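Local coordinates for hypothetical UPF0271 protein TTHB195 (Thermus thermophilus, PDB 2DFA) that probably serves as subunit A of an ATP-dependent 5-oxoprolinase, which opens the lactam ring of 5-oxoproline to give L-glutamate, at residues E191-A196 with A233-E238; E81-D86 with R126-A131. All coordinates share one frame; numbering follows the deposited sequence.

Interaction 1 of 2, residues E191-A196 with A233-E238; sequences EAARRA and ARAVRE
Val236 and Ala193 meet where segments 191-196 and 233-238, on helices 189-201 and 229-241, come nearest, and the smallness of one partner is what lets the other in. Their CA atoms are only 4.2 Å apart, while the local axes pass at 8.1 Å and cross at -36°, both helices running roughly the same way. Val236 buries more area than any other residue here, followed by Ala193, and the two methyls of the valine do different work. CG1 lies anti to the backbone N (chi1 177°), which directs it toward the C-terminal ends of both segments, where it meets Ala196 CB tip to tip at 3.7 Å. CG2, beside the backbone N, instead settles against the main chain of the other helix: it is 3.9 Å from Ala193 CA and 4.2 Å from Ala192 C, so that it rests along the peptide link joining those two alanines. Ala193 in turn points its methyl at helix 229-241. CB stands 3.6 Å from the carbonyl oxygen of Ala235, a van der Waals touch on a backbone group, and 4.3 Å from the methyl CB of Ala235; it also approaches Val236 CA. Beyond the two segments, Ala193 packs on Ala239, Ala192 lies against Val232, and Ala196 reaches Leu220 of strand 219-222, which continues the apolar layer toward the sheet. All the side-chain groups that meet are apolar, though one methyl lies on a backbone carbonyl. Having no directional bond across it, the contact depends on close shape fit: three alanines on 191-196 and one on 233-238 keep the backbones near, and the branches of Val236 spread over Ala192, Ala193 and Ala196.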
ATOM      1  N   GLU A 191       9.739 -36.591 -15.390  1.00 62.51           N
ATOM      2  CA  GLU A 191       8.731 -36.529 -16.448  1.00 61.28           C
ATOM      3  C   GLU A 191       8.690 -35.145 -17.104  1.00 59.40           C
ATOM      4  O   GLU A 191       8.541 -34.997 -18.307  1.00 59.04           O
ATOM      5  CB  GLU A 191       7.359 -36.864 -15.855  1.00 62.77           C
ATOM      6  CG  GLU A 191       6.301 -37.078 -16.943  1.00 66.24           C
ATOM      7  CD  GLU A 191       4.932 -37.234 -16.316  1.00 69.29           C
ATOM      8  OE1 GLU A 191       4.784 -38.066 -15.430  1.00 71.40           O
ATOM      9  OE2 GLU A 191       4.003 -36.562 -16.773  1.00 70.94           O
ATOM     10  N   ALA A 192       8.786 -34.109 -16.254  1.00 57.72           N
ATOM     11  CA  ALA A 192       8.800 -32.751 -16.782  1.00 55.52           C
ATOM     12  C   ALA A 192       9.955 -32.548 -17.765  1.00 54.52           C
ATOM     13  O   ALA A 192       9.823 -31.934 -18.813  1.00 53.88           O
ATOM     14  CB  ALA A 192       8.946 -31.791 -15.605  1.00 54.39           C
ATOM     15  N   ALA A 193      11.136 -33.052 -17.370  1.00 53.34           N
ATOM     16  CA  ALA A 193      12.273 -32.994 -18.280  1.00 52.62           C
ATOM     17  C   ALA A 193      11.994 -33.797 -19.554  1.00 51.85           C
ATOM     18  O   ALA A 193      12.338 -33.412 -20.663  1.00 51.61           O
ATOM     19  CB  ALA A 193      13.481 -33.585 -17.555  1.00 52.60           C
ATOM     20  N   ARG A 194      11.385 -34.980 -19.345  1.00 52.26           N
ATOM     21  CA  ARG A 194      10.976 -35.807 -20.474  1.00 51.63           C
ATOM     22  C   ARG A 194      10.070 -35.029 -21.435  1.00 50.03           C
ATOM     23  O   ARG A 194      10.259 -35.005 -22.645  1.00 48.00           O
ATOM     24  CB  ARG A 194      10.219 -37.013 -19.912  1.00 54.76           C
ATOM     25  CG  ARG A 194      10.214 -38.196 -20.880  1.00 58.27           C
ATOM     26  CD  ARG A 194       9.222 -39.298 -20.467  1.00 61.40           C
ATOM     27  NE  ARG A 194       9.093 -39.397 -19.010  1.00 64.51           N
ATOM     28  CZ  ARG A 194      10.170 -39.805 -18.322  1.00 65.62           C
ATOM     29  NH1 ARG A 194      11.301 -40.049 -18.959  1.00 66.51           N
ATOM     30  NH2 ARG A 194      10.073 -40.023 -17.009  1.00 64.72           N
ATOM     31  N   ARG A 195       9.030 -34.409 -20.847  1.00 49.17           N
ATOM     32  CA  ARG A 195       8.101 -33.617 -21.646  1.00 48.29           C
ATOM     33  C   ARG A 195       8.806 -32.438 -22.326  1.00 46.86           C
ATOM     34  O   ARG A 195       8.564 -32.105 -23.477  1.00 47.21           O
ATOM     35  CB  ARG A 195       6.996 -33.107 -20.713  1.00 50.05           C
ATOM     36  CG  ARG A 195       6.124 -34.240 -20.166  1.00 51.09           C
ATOM     37  CD  ARG A 195       5.235 -33.790 -18.995  1.00 53.27           C
ATOM     38  NE  ARG A 195       4.290 -32.748 -19.414  1.00 55.41           N
ATOM     39  CZ  ARG A 195       3.114 -33.151 -19.927  1.00 55.34           C
ATOM     40  NH1 ARG A 195       2.855 -34.441 -20.042  1.00 55.59           N
ATOM     41  NH2 ARG A 195       2.202 -32.246 -20.287  1.00 56.04           N
ATOM     42  N   ALA A 196       9.688 -31.777 -21.556  1.00 46.55           N
ATOM     43  CA  ALA A 196      10.415 -30.642 -22.115  1.00 46.44           C
ATOM     44  C   ALA A 196      11.174 -31.020 -23.394  1.00 46.06           C
ATOM     45  O   ALA A 196      11.087 -30.362 -24.420  1.00 44.49           O
ATOM     46  CB  ALA A 196      11.392 -30.137 -21.054  1.00 45.52           C
ATOM     47  N   ALA A 233      13.814 -27.458 -12.544  1.00 57.76           N
ATOM     48  CA  ALA A 233      14.620 -26.654 -13.456  1.00 58.11           C
ATOM     49  C   ALA A 233      15.938 -27.363 -13.754  1.00 58.05           C
ATOM     50  O   ALA A 233      16.400 -27.394 -14.895  1.00 56.76           O
ATOM     51  CB  ALA A 233      14.887 -25.283 -12.844  1.00 57.48           C
ATOM     52  N   ARG A 234      16.538 -27.932 -12.716  1.00 58.64           N
ATOM     53  CA  ARG A 234      17.801 -28.645 -12.862  1.00 59.78           C
ATOM     54  C   ARG A 234      17.601 -29.815 -13.819  1.00 59.16           C
ATOM     55  O   ARG A 234      18.299 -29.937 -14.830  1.00 58.64           O
ATOM     56  CB  ARG A 234      18.264 -29.167 -11.501  1.00 60.94           C
ATOM     57  CG  ARG A 234      19.702 -29.660 -11.469  1.00 64.26           C
ATOM     58  CD  ARG A 234      20.015 -30.304 -10.123  1.00 66.85           C
ATOM     59  NE  ARG A 234      19.551 -29.483  -9.007  1.00 68.35           N
ATOM     60  CZ  ARG A 234      20.036 -28.284  -8.703  1.00 69.19           C
ATOM     61  NH1 ARG A 234      21.011 -27.753  -9.429  1.00 68.90           N
ATOM     62  NH2 ARG A 234      19.538 -27.610  -7.673  1.00 69.04           N
ATOM     63  N   ALA A 235      16.635 -30.668 -13.491  1.00 58.03           N
ATOM     64  CA  ALA A 235      16.331 -31.837 -14.304  1.00 58.03           C
ATOM     65  C   ALA A 235      16.078 -31.463 -15.761  1.00 57.69           C
ATOM     66  O   ALA A 235      16.593 -32.110 -16.671  1.00 57.68           O
ATOM     67  CB  ALA A 235      15.117 -32.566 -13.731  1.00 56.83           C
ATOM     68  N   VAL A 236      15.290 -30.415 -15.979  1.00 57.57           N
ATOM     69  CA  VAL A 236      14.970 -29.982 -17.333  1.00 56.65           C
ATOM     70  C   VAL A 236      16.176 -29.481 -18.119  1.00 57.64           C
ATOM     71  O   VAL A 236      16.381 -29.883 -19.264  1.00 57.80           O
ATOM     72  CB  VAL A 236      13.888 -28.876 -17.329  1.00 56.71           C
ATOM     73  CG1 VAL A 236      13.636 -28.388 -18.747  1.00 54.23           C
ATOM     74  CG2 VAL A 236      12.601 -29.414 -16.724  1.00 55.28           C
ATOM     75  N   ARG A 237      16.974 -28.606 -17.515  1.00 58.07           N
ATOM     76  CA  ARG A 237      18.143 -28.068 -18.203  1.00 60.38           C
ATOM     77  C   ARG A 237      19.134 -29.169 -18.571  1.00 60.99           C
ATOM     78  O   ARG A 237      19.673 -29.187 -19.678  1.00 59.64           O
ATOM     79  CB  ARG A 237      18.850 -27.024 -17.337  1.00 61.23           C
ATOM     80  CG  ARG A 237      19.945 -26.273 -18.083  1.00 64.00           C
ATOM     81  CD  ARG A 237      20.755 -25.378 -17.157  1.00 66.47           C
ATOM     82  NE  ARG A 237      21.780 -24.633 -17.885  1.00 68.87           N
ATOM     83  CZ  ARG A 237      21.527 -23.638 -18.730  1.00 69.52           C
ATOM     84  NH1 ARG A 237      20.278 -23.258 -18.956  1.00 70.97           N
ATOM     85  NH2 ARG A 237      22.523 -23.027 -19.355  1.00 70.01           N
ATOM     86  N   GLU A 238      19.369 -30.085 -17.639  1.00 62.42           N
ATOM     87  CA  GLU A 238      20.304 -31.180 -17.876  1.00 65.17           C
ATOM     88  C   GLU A 238      19.831 -32.102 -18.997  1.00 65.32           C
ATOM     89  O   GLU A 238      20.617 -32.495 -19.861  1.00 66.02           O
ATOM     90  CB  GLU A 238      20.519 -31.975 -16.583  1.00 65.88           C
ATOM     91  CG  GLU A 238      21.194 -31.158 -15.486  1.00 69.46           C
ATOM     92  CD  GLU A 238      21.487 -31.964 -14.233  1.00 70.90           C
ATOM     93  OE1 GLU A 238      20.531 -32.448 -13.590  1.00 72.02           O
ATOM     94  OE2 GLU A 238      22.678 -32.110 -13.891  1.00 72.26           O
TER

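Interaction 2 of 2, residues E81-D86 with R126-A131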
ATOM      1  N   GLU A  81      -7.880   0.991 -19.900  1.00 31.14           N
ATOM      2  CA  GLU A  81      -7.069   2.185 -19.668  1.00 31.66           C
ATOM      3  C   GLU A  81      -6.162   1.960 -18.455  1.00 30.32           C
ATOM      4  O   GLU A  81      -4.985   2.316 -18.463  1.00 29.40           O
ATOM      5  CB  GLU A  81      -7.960   3.406 -19.392  1.00 36.63           C
ATOM      6  CG  GLU A  81      -8.801   3.923 -20.571  1.00 41.39           C
ATOM      7  CD  GLU A  81      -9.933   2.989 -20.987  1.00 44.24           C
ATOM      8  OE1 GLU A  81     -10.487   2.271 -20.129  1.00 43.48           O
ATOM      9  OE2 GLU A  81     -10.283   2.990 -22.185  1.00 50.14           O
ATOM     10  N   GLU A  82      -6.729   1.382 -17.400  1.00 29.16           N
ATOM     11  CA  GLU A  82      -5.968   1.118 -16.186  1.00 29.11           C
ATOM     12  C   GLU A  82      -4.894   0.056 -16.430  1.00 26.62           C
ATOM     13  O   GLU A  82      -3.788   0.168 -15.916  1.00 27.51           O
ATOM     14  CB  GLU A  82      -6.927   0.700 -15.063  1.00 31.42           C
ATOM     15  CG  GLU A  82      -7.924   1.814 -14.741  1.00 34.56           C
ATOM     16  CD  GLU A  82      -9.064   1.399 -13.821  1.00 35.95           C
ATOM     17  OE1 GLU A  82      -9.428   0.201 -13.773  1.00 36.65           O
ATOM     18  OE2 GLU A  82      -9.619   2.297 -13.162  1.00 42.82           O
ATOM     19  N   VAL A  83      -5.215  -0.966 -17.217  1.00 25.90           N
ATOM     20  CA  VAL A  83      -4.238  -2.023 -17.524  1.00 27.92           C
ATOM     21  C   VAL A  83      -3.037  -1.415 -18.263  1.00 27.91           C
ATOM     22  O   VAL A  83      -1.868  -1.676 -17.938  1.00 27.09           O
ATOM     23  CB  VAL A  83      -4.880  -3.127 -18.404  1.00 27.45           C
ATOM     24  CG1 VAL A  83      -3.803  -4.081 -18.944  1.00 25.65           C
ATOM     25  CG2 VAL A  83      -5.909  -3.899 -17.586  1.00 26.90           C
ATOM     26  N   TYR A  84      -3.344  -0.598 -19.262  1.00 27.79           N
ATOM     27  CA  TYR A  84      -2.326   0.086 -20.059  1.00 26.80           C
ATOM     28  C   TYR A  84      -1.371   0.922 -19.194  1.00 26.59           C
ATOM     29  O   TYR A  84      -0.144   0.817 -19.316  1.00 25.09           O
ATOM     30  CB  TYR A  84      -3.021   0.993 -21.075  1.00 27.28           C
ATOM     31  CG  TYR A  84      -2.096   1.873 -21.881  1.00 28.06           C
ATOM     32  CD1 TYR A  84      -1.411   1.371 -22.990  1.00 29.65           C
ATOM     33  CD2 TYR A  84      -1.928   3.220 -21.550  1.00 30.21           C
ATOM     34  CE1 TYR A  84      -0.583   2.196 -23.755  1.00 29.21           C
ATOM     35  CE2 TYR A  84      -1.105   4.051 -22.308  1.00 30.00           C
ATOM     36  CZ  TYR A  84      -0.440   3.531 -23.412  1.00 32.57           C
ATOM     37  OH  TYR A  84       0.333   4.361 -24.195  1.00 31.40           O
ATOM     38  N   ALA A  85      -1.936   1.750 -18.318  1.00 25.08           N
ATOM     39  CA  ALA A  85      -1.140   2.607 -17.448  1.00 25.58           C
ATOM     40  C   ALA A  85      -0.317   1.808 -16.436  1.00 26.37           C
ATOM     41  O   ALA A  85       0.855   2.107 -16.200  1.00 25.70           O
ATOM     42  CB  ALA A  85      -2.052   3.603 -16.707  1.00 26.81           C
ATOM     43  N   ASP A  86      -0.935   0.794 -15.841  1.00 25.76           N
ATOM     44  CA  ASP A  86      -0.238  -0.032 -14.856  1.00 26.91           C
ATOM     45  C   ASP A  86       0.935  -0.789 -15.474  1.00 24.78           C
ATOM     46  O   ASP A  86       2.005  -0.879 -14.876  1.00 23.38           O
ATOM     47  CB  ASP A  86      -1.216  -1.013 -14.217  1.00 27.85           C
ATOM     48  CG  ASP A  86      -2.125  -0.344 -13.207  1.00 29.41           C
ATOM     49  OD1 ASP A  86      -2.020   0.893 -13.043  1.00 29.41           O
ATOM     50  OD2 ASP A  86      -2.935  -1.052 -12.574  1.00 31.15           O
ATOM     51  N   ARG A 126      -5.204  -6.446 -25.496  1.00 32.20           N
ATOM     52  CA  ARG A 126      -4.847  -5.309 -26.337  1.00 32.15           C
ATOM     53  C   ARG A 126      -4.148  -4.214 -25.534  1.00 29.78           C
ATOM     54  O   ARG A 126      -3.162  -3.637 -25.997  1.00 30.99           O
ATOM     55  CB  ARG A 126      -6.098  -4.732 -27.011  1.00 33.53           C
ATOM     56  CG  ARG A 126      -5.865  -3.416 -27.739  1.00 35.65           C
ATOM     57  CD  ARG A 126      -7.141  -2.909 -28.415  1.00 37.30           C
ATOM     58  NE  ARG A 126      -6.981  -1.552 -28.937  1.00 38.64           N
ATOM     59  CZ  ARG A 126      -7.098  -0.441 -28.212  1.00 39.27           C
ATOM     60  NH1 ARG A 126      -7.384  -0.508 -26.916  1.00 39.81           N
ATOM     61  NH2 ARG A 126      -6.924   0.746 -28.783  1.00 40.67           N
ATOM     62  N   ALA A 127      -4.657  -3.925 -24.335  1.00 29.19           N
ATOM     63  CA  ALA A 127      -4.062  -2.896 -23.482  1.00 26.88           C
ATOM     64  C   ALA A 127      -2.614  -3.230 -23.132  1.00 27.05           C
ATOM     65  O   ALA A 127      -1.752  -2.358 -23.138  1.00 26.72           O
ATOM     66  CB  ALA A 127      -4.886  -2.721 -22.197  1.00 26.58           C
ATOM     67  N   ILE A 128      -2.349  -4.494 -22.824  1.00 26.98           N
ATOM     68  CA  ILE A 128      -0.995  -4.910 -22.486  1.00 27.99           C
ATOM     69  C   ILE A 128      -0.097  -4.727 -23.705  1.00 29.05           C
ATOM     70  O   ILE A 128       0.995  -4.154 -23.619  1.00 27.15           O
ATOM     71  CB  ILE A 128      -0.959  -6.392 -22.068  1.00 28.04           C
ATOM     72  CG1 ILE A 128      -1.739  -6.582 -20.766  1.00 27.20           C
ATOM     73  CG2 ILE A 128       0.499  -6.852 -21.907  1.00 30.03           C
ATOM     74  CD1 ILE A 128      -1.867  -8.029 -20.334  1.00 27.41           C
ATOM     75  N   ALA A 129      -0.575  -5.216 -24.844  1.00 29.31           N
ATOM     76  CA  ALA A 129       0.166  -5.124 -26.091  1.00 29.47           C
ATOM     77  C   ALA A 129       0.508  -3.679 -26.448  1.00 30.19           C
ATOM     78  O   ALA A 129       1.646  -3.383 -26.810  1.00 30.58           O
ATOM     79  CB  ALA A 129      -0.638  -5.776 -27.215  1.00 28.42           C
ATOM     80  N   LEU A 130      -0.465  -2.776 -26.345  1.00 29.79           N
ATOM     81  CA  LEU A 130      -0.212  -1.375 -26.670  1.00 30.14           C
ATOM     82  C   LEU A 130       0.756  -0.704 -25.700  1.00 29.90           C
ATOM     83  O   LEU A 130       1.560   0.133 -26.105  1.00 29.34           O
ATOM     84  CB  LEU A 130      -1.528  -0.594 -26.743  1.00 31.34           C
ATOM     85  CG  LEU A 130      -2.411  -1.028 -27.926  1.00 35.46           C
ATOM     86  CD1 LEU A 130      -3.655  -0.146 -28.000  1.00 35.92           C
ATOM     87  CD2 LEU A 130      -1.608  -0.937 -29.229  1.00 35.78           C
ATOM     88  N   ALA A 131       0.686  -1.068 -24.421  1.00 29.90           N
ATOM     89  CA  ALA A 131       1.600  -0.500 -23.428  1.00 29.41           C
ATOM     90  C   ALA A 131       3.024  -0.894 -23.796  1.00 29.36           C
ATOM     91  O   ALA A 131       3.926  -0.055 -23.815  1.00 29.28           O
ATOM     92  CB  ALA A 131       1.265  -1.022 -22.024  1.00 30.30           C
TER
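Tyr84 and Ala127 mark the nearest backbone approach of segments 81-86, on helix 80-100, and 126-131, on helix 122-135, which run broadly side by side with these CA atoms 4.9 Å apart. The local axes come within 8.0 Å and cross at -34°. Tyr84 covers the most surface. Its CG is anti to the backbone N (chi1 174°), which swings the ring out across the second helix and lays its CD1-CE1 side along the turn ending at Ala131. CE1 lies 3.5 Å from Ala131 CA, an oblique approach, whereas the carbonyl oxygen of Ala127 meets the ring edge near its plane, 3.7 Å from CD1. Ala131 answers with its methyl: CB is 3.7 Å from Tyr84 CD1 and also touches the tyrosine's backbone oxygen. One residue earlier, Val83 uses a single branch, CG1, for two partners, Ala127 CB and Ile128 CG1, each at 3.7 Å. One side of an aromatic ring thus lies beside a small aliphatic cluster, with Ala127 serving both. Around it, Ile128 continues onto Leu114 and Ala118 of helix 112-120, Ala131 reaches Val87 and Leu88 farther along helix 80-100, and Val83 rests on Leu78 of the preceding loop. Tyr84 also packs on Ala100 of a second subunit, so helix 80-100 joins helix 122-135 on one side and the oligomer interface on another.

How the interactions relate
Interaction 2 comes first along the chain and is complete before interaction 1 begins. Their centres lie 34 Å apart on opposite sides of the chain's centre, with about 25 Å between nearest atoms, so they do not touch. Both join helices flanking the parallel sheet, consistent with a distorted beta/alpha-barrel of the LamB/YcsF family. In interaction 1 the helices follow strands 160-164 and 219-222, which pair directly; interaction 2 joins the helix after strand 58-62 to the one before strand 141-143. Their crossing angles nearly match, but their surroundings differ: 191-196 and 233-238 meet no other subunit, whereas 81-86 also faces neighbouring subunits of the tetramer.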